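Side-chain contacts in TRAP solute Binding Protein (Uncultured marine bacterium, PDB 5I7I), which binds aromatic acids such as 3-hydroxybenzoate and probably delivers them to a TRAP-type membrane transporter for uptake: residues Q79-V84 against K134-L139; A41-P46 against F238-N243; L102-L107 against K312-S317. All blocks are in the same frame, centred on the assembly; numbering follows the deposited sequence. Where two conformers were deposited one is given.

From the N terminus, A41-P46 opens the loop that contact 2 closes at F238-N243. Contact 1 joins Q79-V84 to K134-L139 and is nested wholly inside that loop. Contact 3 begins at L102-L107, between the two halves of contact 1, and closes far downstream at K312-S317, so it crosses both others. Contacts 1 and 2 pack helices 76-82 and 38-54 against neighbouring strands, 136-143 and 237-243, of the five-stranded sheet. They meet where Val80 O accepts a hydrogen bond from Asn243 ND2. Contact 3 ties a loop that follows strand 87-91 of this sheet to helix 297-320. Leu102 touches Leu239, linking contacts 2 and 3.

Contact 1 (Q79-V84 against K134-L139); sequences QVRDGV and KDYKVL
Val80 and Arg81 meet the ring of Tyr136 where helix 76-82 packs on edge strand 136-143 of the five-stranded mixed sheet. This sheet belongs to one lobe of the two-lobed solute-binding fold. Val80 CG1 lies 3.7 Å from Tyr136 CE2. It sits at the ring edge, close to the ring plane, and the two side chains cross at about a right angle.

Arg81 CB rests 3.6 Å from Tyr136 CE2 and approaches the ring at a slant. CG is anti to the backbone N (chi1 179°) and passes Asp135 loosely, 4.3 Å from Asp135 CB. The chain then bends at chi3 (59°), which turns the guanidinium back along its own segment, where it grips Asp82 side-on with two nitrogens. Arg81 NE reaches Asp82 OD1 at 2.9 Å, from above the carboxylate plane. Arg81 NH2 meets Asp82 OD2 on the syn side at 3.0 Å, almost straight at 176°. Two bonds to two oxygens probably limit the rotation of both groups. At the tip, NH1 makes a long, weak ion pair with Asp78 OD1. With a leucine here there would be no guanidinium, and the Asp82 carboxylate would probably be left without its charged mate and free to turn.

Beyond the contact, Tyr136 OH has a weak hydrogen bond with Arg98 NH2. Leu241 of strand 237-243 also packs on the tyrosine. The backbones themselves are bridged by one water, which donates to Arg81 O at 3.0 Å and to Asp135 O at 2.7 Å.

Contact 2 (A41-P46 against F238-N243); sequences AKFVKP and FLFLMN. With 3HB (3-hydroxybenzoic acid), chain C.
Phe43 turns its ring edge to the face of Phe240 in a T-shaped pair, with centroids 5.1 Å apart and planes at 68°. The closest atoms are Phe43 CE2 and Phe240 CD2, at 3.7 Å, with CE2 above the rim of the Phe240 ring and not its centre. Both side chains have CG anti to the backbone N (chi1 179° for Phe43, -172° for Phe240). This sends each ring into the interface between helix 38-54 and strand 237-243, whose backbones stay well apart. Val44 adds one branch. Its CG2, set beside the backbone N, comes 3.9 Å from Phe240 CE1 at a slant to the ring.

Two residues back along the strand, Phe238 differs: its CG lies beside the backbone N. Its ring edge meets the bound 3-hydroxybenzoate, with Phe238 CZ 3.7 Å from ligand O3, so this strand of the five-stranded sheet serves both an aromatic core and the ligand pocket. Phe142 and Trp274 pack edge-to-face with Phe43, and Trp47 does so with Phe240.

Across the helix and strand only carbon meets carbon. The pairing therefore probably rests on ring shape, dispersion and the weak attraction of C-H edges for a ring face.

Contact 3 (L102-L107 against K312-S317); sequences LEAFEL and KDWIKS
The indole of Trp314 receives the 102-107 turn on one face and a carboxylate at its edge. Ala104 N lies 3.7 Å above the ring plane of Trp314, toward the rim. The Ala104 methyl makes an off-centre CH-pi contact, with CB 4.3 Å from the centroid of the six-membered ring. Leu107 CG stands above this plane too, again toward the rim.

At the edge, Trp314 NE1 donates to Glu103 OE1 at 2.7 Å and 165°. The acceptor lies nearly in the ring plane and uses its anti lone pair, away from OE2. Carboxylate and ring planes are turned 71° against each other. The Glu103 chain runs extended beyond CG, and its CB also passes close, 3.3 Å from Trp314 NE1.

The tryptophan belongs to helix 297-320, which follows a strand of the six-stranded sheet. The turn comes from the loop after strand 87-91 of the five-stranded sheet, the sheet of the other lobe in this two-lobed solute-binding fold. Trp314 reaches the turn by placing its CG trans to the backbone N, at a chi1 of -173°.

Leu107 crosses the tryptophan side chain at about a right angle. Its CD2 is 3.5 Å from Trp314 CB, while CD1 reaches Trp314 CE3 at 3.9 Å. Glu103 OE1 has a second partner in Arg321 NH2, a salt bridge that probably favours the charged carboxylate.

Contact 1 (Q79-V84 against K134-L139)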
loop_
_atom_site.group_PDB
_atom_site.type_symbol
_atom_site.label_atom_id
_atom_site.label_comp_id
_atom_site.label_asym_id
_atom_site.label_seq_id
_atom_site.Cartn_x
_atom_site.Cartn_y
_atom_site.Cartn_z
ATOM N N GLN A 79 1.779 -6.747 -16.830
ATOM C CA GLN A 79 0.564 -6.973 -17.609
ATOM C C GLN A 79 -0.058 -5.655 -18.060
ATOM O O GLN A 79 -0.447 -5.504 -19.227
ATOM C CB GLN A 79 -0.436 -7.783 -16.795
ATOM C CG GLN A 79 0.010 -9.207 -16.534
ATOM C CD GLN A 79 -0.952 -9.963 -15.664
ATOM O OE1 GLN A 79 -1.761 -9.367 -14.966
ATOM N NE2 GLN A 79 -0.853 -11.281 -15.671
ATOM N N VAL A 80 -0.149 -4.684 -17.151
ATOM C CA VAL A 80 -0.763 -3.412 -17.521
ATOM C C VAL A 80 0.165 -2.598 -18.422
ATOM O O VAL A 80 -0.295 -1.918 -19.346
ATOM C CB VAL A 80 -1.259 -2.630 -16.285
ATOM C CG1 VAL A 80 -0.124 -1.909 -15.550
ATOM C CG2 VAL A 80 -2.306 -1.638 -16.716
ATOM N N ARG A 81 1.481 -2.658 -18.176
ATOM C CA ARG A 81 2.428 -1.926 -19.016
ATOM C C ARG A 81 2.321 -2.398 -20.456
ATOM O O ARG A 81 2.284 -1.589 -21.388
ATOM C CB ARG A 81 3.856 -2.148 -18.513
ATOM C CG ARG A 81 4.957 -1.451 -19.331
ATOM C CD ARG A 81 6.358 -2.026 -18.994
ATOM N NE ARG A 81 6.404 -3.461 -19.267
ATOM C CZ ARG A 81 7.289 -4.314 -18.754
ATOM N NH1 ARG A 81 8.242 -3.891 -17.938
ATOM N NH2 ARG A 81 7.222 -5.601 -19.067
ATOM N N ASP A 82 2.246 -3.709 -20.645
ATOM C CA ASP A 82 2.322 -4.346 -21.952
ATOM C C ASP A 82 0.966 -4.534 -22.609
ATOM O O ASP A 82 0.915 -4.983 -23.762
ATOM C CB ASP A 82 3.010 -5.709 -21.825
ATOM C CG ASP A 82 4.452 -5.596 -21.382
ATOM O OD1 ASP A 82 5.055 -4.525 -21.587
ATOM O OD2 ASP A 82 4.976 -6.579 -20.820
ATOM N N GLY A 83 -0.115 -4.198 -21.927
ATOM C CA GLY A 83 -1.427 -4.292 -22.535
ATOM C C GLY A 83 -2.079 -5.651 -22.445
ATOM O O GLY A 83 -3.095 -5.880 -23.115
ATOM N N VAL A 84 -1.501 -6.566 -21.670
ATOM C CA VAL A 84 -2.141 -7.851 -21.398
ATOM C C VAL A 84 -3.496 -7.623 -20.754
ATOM O O VAL A 84 -4.470 -8.335 -21.032
ATOM C CB VAL A 84 -1.215 -8.698 -20.508
ATOM C CG1 VAL A 84 -1.873 -10.017 -20.131
ATOM C CG2 VAL A 84 0.123 -8.912 -21.195
ATOM N N LYS A 134 6.245 6.748 -15.924
ATOM C CA LYS A 134 6.145 7.278 -17.283
ATOM C C LYS A 134 5.592 6.264 -18.282
ATOM O O LYS A 134 5.028 6.668 -19.307
ATOM C CB LYS A 134 7.507 7.818 -17.750
ATOM C CG LYS A 134 8.596 6.767 -17.904
ATOM C CD LYS A 134 9.908 7.351 -18.405
ATOM C CE LYS A 134 10.888 6.241 -18.718
ATOM N NZ LYS A 134 11.160 5.423 -17.509
ATOM N N ASP A 135 5.733 4.963 -18.023
ATOM C CA ASP A 135 5.291 3.964 -18.991
ATOM C C ASP A 135 3.813 3.609 -18.845
ATOM O O ASP A 135 3.342 2.715 -19.552
ATOM C CB ASP A 135 6.126 2.678 -18.900
ATOM C CG ASP A 135 7.596 2.885 -19.277
ATOM O OD1 ASP A 135 7.915 3.868 -19.975
ATOM O OD2 ASP A 135 8.416 2.037 -18.881
ATOM N N TYR A 136 3.085 4.282 -17.945
ATOM C CA TYR A 136 1.701 3.976 -17.615
ATOM C C TYR A 136 0.853 5.237 -17.697
ATOM O O TYR A 136 1.353 6.363 -17.628
ATOM C CB TYR A 136 1.586 3.433 -16.178
ATOM C CG TYR A 136 2.544 2.312 -15.847
ATOM C CD1 TYR A 136 3.848 2.594 -15.460
ATOM C CD2 TYR A 136 2.175 0.974 -15.977
ATOM C CE1 TYR A 136 4.749 1.582 -15.179
ATOM C CE2 TYR A 136 3.069 -0.053 -15.686
ATOM C CZ TYR A 136 4.356 0.263 -15.297
ATOM O OH TYR A 136 5.264 -0.713 -14.990
ATOM N N LYS A 137 -0.452 5.024 -17.795
ATOM C CA LYS A 137 -1.428 6.054 -17.467
ATOM C C LYS A 137 -1.729 5.913 -15.981
ATOM O O LYS A 137 -2.293 4.898 -15.539
ATOM C CB LYS A 137 -2.703 5.900 -18.305
ATOM C CG LYS A 137 -3.869 6.762 -17.835
ATOM C CD LYS A 137 -3.590 8.254 -17.897
ATOM C CE LYS A 137 -4.800 9.019 -17.354
ATOM N NZ LYS A 137 -4.625 10.498 -17.470
ATOM N N VAL A 138 -1.370 6.926 -15.214
ATOM C CA VAL A 138 -1.587 6.888 -13.775
ATOM C C VAL A 138 -3.042 7.243 -13.515
ATOM O O VAL A 138 -3.516 8.308 -13.936
ATOM C CB VAL A 138 -0.657 7.859 -13.041
ATOM C CG1 VAL A 138 -1.004 7.916 -11.546
ATOM C CG2 VAL A 138 0.802 7.461 -13.235
ATOM N N LEU A 139 -3.767 6.350 -12.841
ATOM C CA LEU A 139 -5.078 6.714 -12.322
ATOM C C LEU A 139 -4.935 7.315 -10.931
ATOM O O LEU A 139 -5.383 8.442 -10.692
ATOM C CB LEU A 139 -6.045 5.526 -12.348
ATOM C CG LEU A 139 -6.209 4.872 -13.728
ATOM C CD1 LEU A 139 -7.070 3.638 -13.594
ATOM C CD2 LEU A 139 -6.791 5.849 -14.747
HETATM O O HOH W 1 1.364 1.137 -20.528
#

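Contact 2 (A41-P46 against F238-N243)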
loop_
_atom_site.group_PDB
_atom_site.type_symbol
_atom_site.label_atom_id
_atom_site.label_comp_id
_atom_site.label_asym_id
_atom_site.label_seq_id
_atom_site.Cartn_x
_atom_site.Cartn_y
_atom_site.Cartn_z
ATOM N N ALA A 41 -14.072 -4.426 -3.669
ATOM C CA ALA A 41 -15.495 -4.228 -3.426
ATOM C C ALA A 41 -15.839 -2.781 -3.105
ATOM O O ALA A 41 -16.943 -2.331 -3.428
ATOM C CB ALA A 41 -15.967 -5.144 -2.295
ATOM N N LYS A 42 -14.905 -2.032 -2.503
ATOM C CA LYS A 42 -15.193 -0.689 -2.021
ATOM C C LYS A 42 -14.311 0.372 -2.654
ATOM O O LYS A 42 -14.394 1.546 -2.271
ATOM C CB LYS A 42 -15.142 -0.646 -0.493
ATOM C CG LYS A 42 -16.288 -1.446 0.130
ATOM C CD LYS A 42 -16.256 -1.373 1.649
ATOM C CE LYS A 42 -17.493 -2.045 2.273
ATOM N NZ LYS A 42 -17.705 -3.426 1.757
ATOM N N PHE A 43 -13.514 0.006 -3.642
ATOM C CA PHE A 43 -12.727 0.991 -4.374
ATOM C C PHE A 43 -12.902 0.791 -5.873
ATOM O O PHE A 43 -13.521 1.630 -6.535
ATOM C CB PHE A 43 -11.255 1.044 -3.935
ATOM C CG PHE A 43 -10.469 2.038 -4.710
ATOM C CD1 PHE A 43 -10.679 3.378 -4.541
ATOM C CD2 PHE A 43 -9.587 1.624 -5.680
ATOM C CE1 PHE A 43 -9.979 4.312 -5.322
ATOM C CE2 PHE A 43 -8.902 2.548 -6.465
ATOM C CZ PHE A 43 -9.104 3.884 -6.279
ATOM N N VAL A 44 -12.417 -0.317 -6.425
ATOM C CA VAL A 44 -12.464 -0.479 -7.879
ATOM C C VAL A 44 -13.897 -0.662 -8.360
ATOM O O VAL A 44 -14.284 -0.113 -9.400
ATOM C CB VAL A 44 -11.549 -1.619 -8.335
ATOM C CG1 VAL A 44 -11.725 -1.875 -9.845
ATOM C CG2 VAL A 44 -10.080 -1.284 -8.011
ATOM N N LYS A 45 -14.717 -1.401 -7.616
ATOM C CA LYS A 45 -16.105 -1.582 -8.032
ATOM C C LYS A 45 -16.841 -0.257 -8.096
ATOM O O LYS A 45 -17.416 0.056 -9.151
ATOM C CB LYS A 45 -16.794 -2.611 -7.137
ATOM C CG LYS A 45 -18.300 -2.720 -7.374
ATOM C CD LYS A 45 -18.903 -3.841 -6.543
ATOM C CE LYS A 45 -20.403 -3.986 -6.752
ATOM N NZ LYS A 45 -21.169 -2.863 -6.161
ATOM N N PRO A 46 -16.859 0.574 -7.057
ATOM C CA PRO A 46 -17.535 1.870 -7.212
ATOM C C PRO A 46 -16.877 2.795 -8.217
ATOM O O PRO A 46 -17.585 3.566 -8.884
ATOM C CB PRO A 46 -17.565 2.447 -5.787
ATOM C CG PRO A 46 -16.567 1.623 -5.004
ATOM C CD PRO A 46 -16.482 0.292 -5.661
ATOM N N PHE A 238 0.288 1.943 -3.038
ATOM C CA PHE A 238 -0.525 1.250 -4.019
ATOM C C PHE A 238 -0.496 1.986 -5.355
ATOM O O PHE A 238 -0.455 3.213 -5.399
ATOM C CB PHE A 238 -1.980 1.241 -3.558
ATOM C CG PHE A 238 -2.238 0.571 -2.237
ATOM C CD1 PHE A 238 -1.679 -0.655 -1.924
ATOM C CD2 PHE A 238 -3.104 1.166 -1.343
ATOM C CE1 PHE A 238 -1.971 -1.283 -0.717
ATOM C CE2 PHE A 238 -3.427 0.552 -0.139
ATOM C CZ PHE A 238 -2.858 -0.683 0.166
ATOM N N LEU A 239 -0.551 1.219 -6.442
ATOM C CA LEU A 239 -0.606 1.756 -7.793
ATOM C C LEU A 239 -1.933 1.357 -8.410
ATOM O O LEU A 239 -2.276 0.171 -8.451
ATOM C CB LEU A 239 0.511 1.178 -8.658
ATOM C CG LEU A 239 1.927 1.309 -8.100
ATOM C CD1 LEU A 239 2.926 0.616 -9.016
ATOM C CD2 LEU A 239 2.280 2.787 -7.915
ATOM N N PHE A 240 -2.652 2.350 -8.925
ATOM C CA PHE A 240 -3.883 2.142 -9.688
ATOM C C PHE A 240 -3.574 2.715 -11.064
ATOM O O PHE A 240 -3.457 3.933 -11.223
ATOM C CB PHE A 240 -5.048 2.843 -8.994
ATOM C CG PHE A 240 -6.423 2.545 -9.585
ATOM C CD1 PHE A 240 -6.807 1.272 -9.980
ATOM C CD2 PHE A 240 -7.362 3.579 -9.664
ATOM C CE1 PHE A 240 -8.099 1.056 -10.469
ATOM C CE2 PHE A 240 -8.612 3.368 -10.153
ATOM C CZ PHE A 240 -8.981 2.119 -10.566
ATOM N N LEU A 241 -3.341 1.824 -12.031
ATOM C CA LEU A 241 -2.718 2.176 -13.299
ATOM C C LEU A 241 -3.518 1.641 -14.470
ATOM O O LEU A 241 -4.137 0.581 -14.386
ATOM C CB LEU A 241 -1.331 1.526 -13.400
ATOM C CG LEU A 241 -0.335 1.834 -12.286
ATOM C CD1 LEU A 241 0.937 1.063 -12.561
ATOM C CD2 LEU A 241 -0.066 3.308 -12.196
ATOM N N MET A 242 -3.474 2.379 -15.577
ATOM C CA MET A 242 -4.094 1.970 -16.825
ATOM C C MET A 242 -3.013 1.852 -17.889
ATOM O O MET A 242 -2.009 2.578 -17.882
ATOM C CB MET A 242 -5.122 3.020 -17.244
ATOM C CG MET A 242 -5.897 2.690 -18.512
ATOM S SD MET A 242 -7.231 3.845 -18.802
ATOM C CE MET A 242 -8.550 3.171 -17.828
ATOM N N ASN A 243 -3.235 0.945 -18.832
ATOM C CA ASN A 243 -2.325 0.823 -19.960
ATOM C C ASN A 243 -2.331 2.117 -20.767
ATOM O O ASN A 243 -3.393 2.660 -21.092
ATOM C CB ASN A 243 -2.762 -0.346 -20.830
ATOM C CG ASN A 243 -1.941 -0.462 -22.105
ATOM O OD1 ASN A 243 -2.376 -0.060 -23.176
ATOM N ND2 ASN A 243 -0.744 -1.007 -21.983
HETATM C "C1'" 3HB C . 0.176 -5.787 1.913
HETATM O "O1'" 3HB C . 0.662 -5.586 3.056
HETATM O "O2'" 3HB C . 0.802 -6.486 1.074
HETATM C C1 3HB C . -1.201 -5.247 1.551
HETATM C C2 3HB C . -1.826 -4.347 2.413
HETATM C C3 3HB C . -3.071 -3.855 2.109
HETATM C C4 3HB C . -3.719 -4.266 0.975
HETATM C C5 3HB C . -3.097 -5.162 0.110
HETATM C C6 3HB C . -1.841 -5.659 0.395
HETATM O O3 3HB C . -3.669 -2.965 2.972
#

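Contact 3 (L102-L107 against K312-S317)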
loop_
_atom_site.group_PDB
_atom_site.type_symbol
_atom_site.label_atom_id
_atom_site.label_comp_id
_atom_site.label_asym_id
_atom_site.label_seq_id
_atom_site.Cartn_x
_atom_site.Cartn_y
_atom_site.Cartn_z
ATOM N N LEU A 102 9.224 5.856 -5.057
ATOM C CA LEU A 102 8.125 5.593 -4.145
ATOM C C LEU A 102 8.599 4.980 -2.834
ATOM O O LEU A 102 7.869 5.036 -1.837
ATOM C CB LEU A 102 7.074 4.712 -4.823
ATOM C CG LEU A 102 6.485 5.303 -6.112
ATOM C CD1 LEU A 102 5.377 4.392 -6.646
ATOM C CD2 LEU A 102 5.991 6.707 -5.938
ATOM N N GLU A 103 9.782 4.374 -2.825
ATOM C CA GLU A 103 10.348 3.809 -1.605
ATOM C C GLU A 103 10.449 4.843 -0.492
ATOM O O GLU A 103 10.432 4.486 0.692
ATOM C CB GLU A 103 11.755 3.263 -1.898
ATOM C CG GLU A 103 11.781 2.104 -2.884
ATOM C CD GLU A 103 13.181 1.651 -3.221
ATOM O OE1 GLU A 103 14.114 2.048 -2.491
ATOM O OE2 GLU A 103 13.347 0.915 -4.228
ATOM N N ALA A 104 10.600 6.123 -0.834
ATOM C CA ALA A 104 10.756 7.125 0.218
ATOM C C ALA A 104 9.542 7.150 1.124
ATOM O O ALA A 104 9.666 7.413 2.324
ATOM C CB ALA A 104 10.994 8.511 -0.375
ATOM N N PHE A 105 8.374 6.874 0.571
ATOM C CA PHE A 105 7.154 6.895 1.356
ATOM C C PHE A 105 7.001 5.673 2.233
ATOM O O PHE A 105 6.126 5.670 3.112
ATOM C CB PHE A 105 5.944 7.064 0.441
ATOM C CG PHE A 105 5.667 8.486 0.084
ATOM C CD1 PHE A 105 6.351 9.117 -0.948
ATOM C CD2 PHE A 105 4.746 9.223 0.814
ATOM C CE1 PHE A 105 6.092 10.450 -1.261
ATOM C CE2 PHE A 105 4.498 10.555 0.503
ATOM C CZ PHE A 105 5.157 11.158 -0.530
ATOM N N GLU A 106 7.847 4.672 2.055
ATOM C CA GLU A 106 7.835 3.463 2.858
ATOM C C GLU A 106 8.745 3.540 4.074
ATOM O O GLU A 106 8.804 2.580 4.840
ATOM C CB GLU A 106 8.281 2.276 2.011
ATOM C CG GLU A 106 7.371 1.942 0.875
ATOM C CD GLU A 106 7.774 0.668 0.218
ATOM O OE1 GLU A 106 8.639 0.702 -0.687
ATOM O OE2 GLU A 106 7.257 -0.385 0.654
ATOM N N LEU A 107 9.478 4.632 4.257
ATOM C CA LEU A 107 10.471 4.696 5.308
ATOM C C LEU A 107 9.816 4.797 6.681
ATOM O O LEU A 107 8.644 5.171 6.804
ATOM C CB LEU A 107 11.433 5.851 5.050
ATOM C CG LEU A 107 12.285 5.680 3.792
ATOM C CD1 LEU A 107 13.112 6.926 3.530
ATOM C CD2 LEU A 107 13.211 4.469 3.930
ATOM N N LYS A 312 18.650 6.971 6.816
ATOM C CA LYS A 312 19.996 7.346 6.400
ATOM C C LYS A 312 20.503 6.418 5.301
ATOM O O LYS A 312 21.066 6.872 4.291
ATOM C CB LYS A 312 20.906 7.291 7.638
ATOM C CG LYS A 312 22.376 7.383 7.355
ATOM C CD LYS A 312 23.215 7.146 8.620
ATOM C CE LYS A 312 23.154 5.682 9.114
ATOM N NZ LYS A 312 24.248 4.821 8.566
ATOM N N ASP A 313 20.353 5.104 5.499
ATOM C CA ASP A 313 20.844 4.161 4.510
ATOM C C ASP A 313 20.031 4.233 3.230
ATOM O O ASP A 313 20.577 4.020 2.139
ATOM C CB ASP A 313 20.836 2.744 5.084
ATOM C CG ASP A 313 21.858 2.556 6.193
ATOM O OD1 ASP A 313 22.837 3.346 6.264
ATOM O OD2 ASP A 313 21.698 1.585 6.953
ATOM N N TRP A 314 18.726 4.502 3.335
ATOM C CA TRP A 314 17.922 4.665 2.129
ATOM C C TRP A 314 18.404 5.846 1.302
ATOM O O TRP A 314 18.545 5.743 0.076
ATOM C CB TRP A 314 16.415 4.790 2.437
ATOM C CG TRP A 314 15.683 4.785 1.150
ATOM C CD1 TRP A 314 15.297 3.681 0.454
ATOM C CD2 TRP A 314 15.342 5.922 0.323
ATOM N NE1 TRP A 314 14.736 4.040 -0.740
ATOM C CE2 TRP A 314 14.738 5.407 -0.843
ATOM C CE3 TRP A 314 15.493 7.309 0.449
ATOM C CZ2 TRP A 314 14.272 6.228 -1.870
ATOM C CZ3 TRP A 314 15.018 8.124 -0.563
ATOM C CH2 TRP A 314 14.418 7.580 -1.710
ATOM N N ILE A 315 18.675 6.976 1.950
ATOM C CA ILE A 315 19.150 8.151 1.230
ATOM C C ILE A 315 20.419 7.818 0.461
ATOM O O ILE A 315 20.545 8.129 -0.729
ATOM C CB ILE A 315 19.310 9.336 2.202
ATOM C CG1 ILE A 315 17.936 9.870 2.601
ATOM C CG2 ILE A 315 20.158 10.446 1.599
ATOM C CD1 ILE A 315 17.958 10.878 3.743
ATOM N N LYS A 316 21.356 7.128 1.105
ATOM C CA LYS A 316 22.572 6.721 0.402
ATOM C C LYS A 316 22.250 5.801 -0.777
ATOM O O LYS A 316 22.829 5.945 -1.856
ATOM C CB LYS A 316 23.507 6.036 1.385
ATOM C CG LYS A 316 24.643 5.245 0.732
ATOM C CD LYS A 316 25.978 5.680 1.199
ATOM C CE LYS A 316 27.086 4.969 0.409
ATOM N NZ LYS A 316 28.248 5.876 0.228
ATOM N N SER A 317 21.334 4.841 -0.585
ATOM C CA SER A 317 20.963 3.903 -1.653
ATOM C C SER A 317 20.272 4.606 -2.814
ATOM O O SER A 317 20.425 4.192 -3.977
ATOM C CB SER A 317 20.035 2.806 -1.115
ATOM O OG SER A 317 18.670 3.210 -1.068
#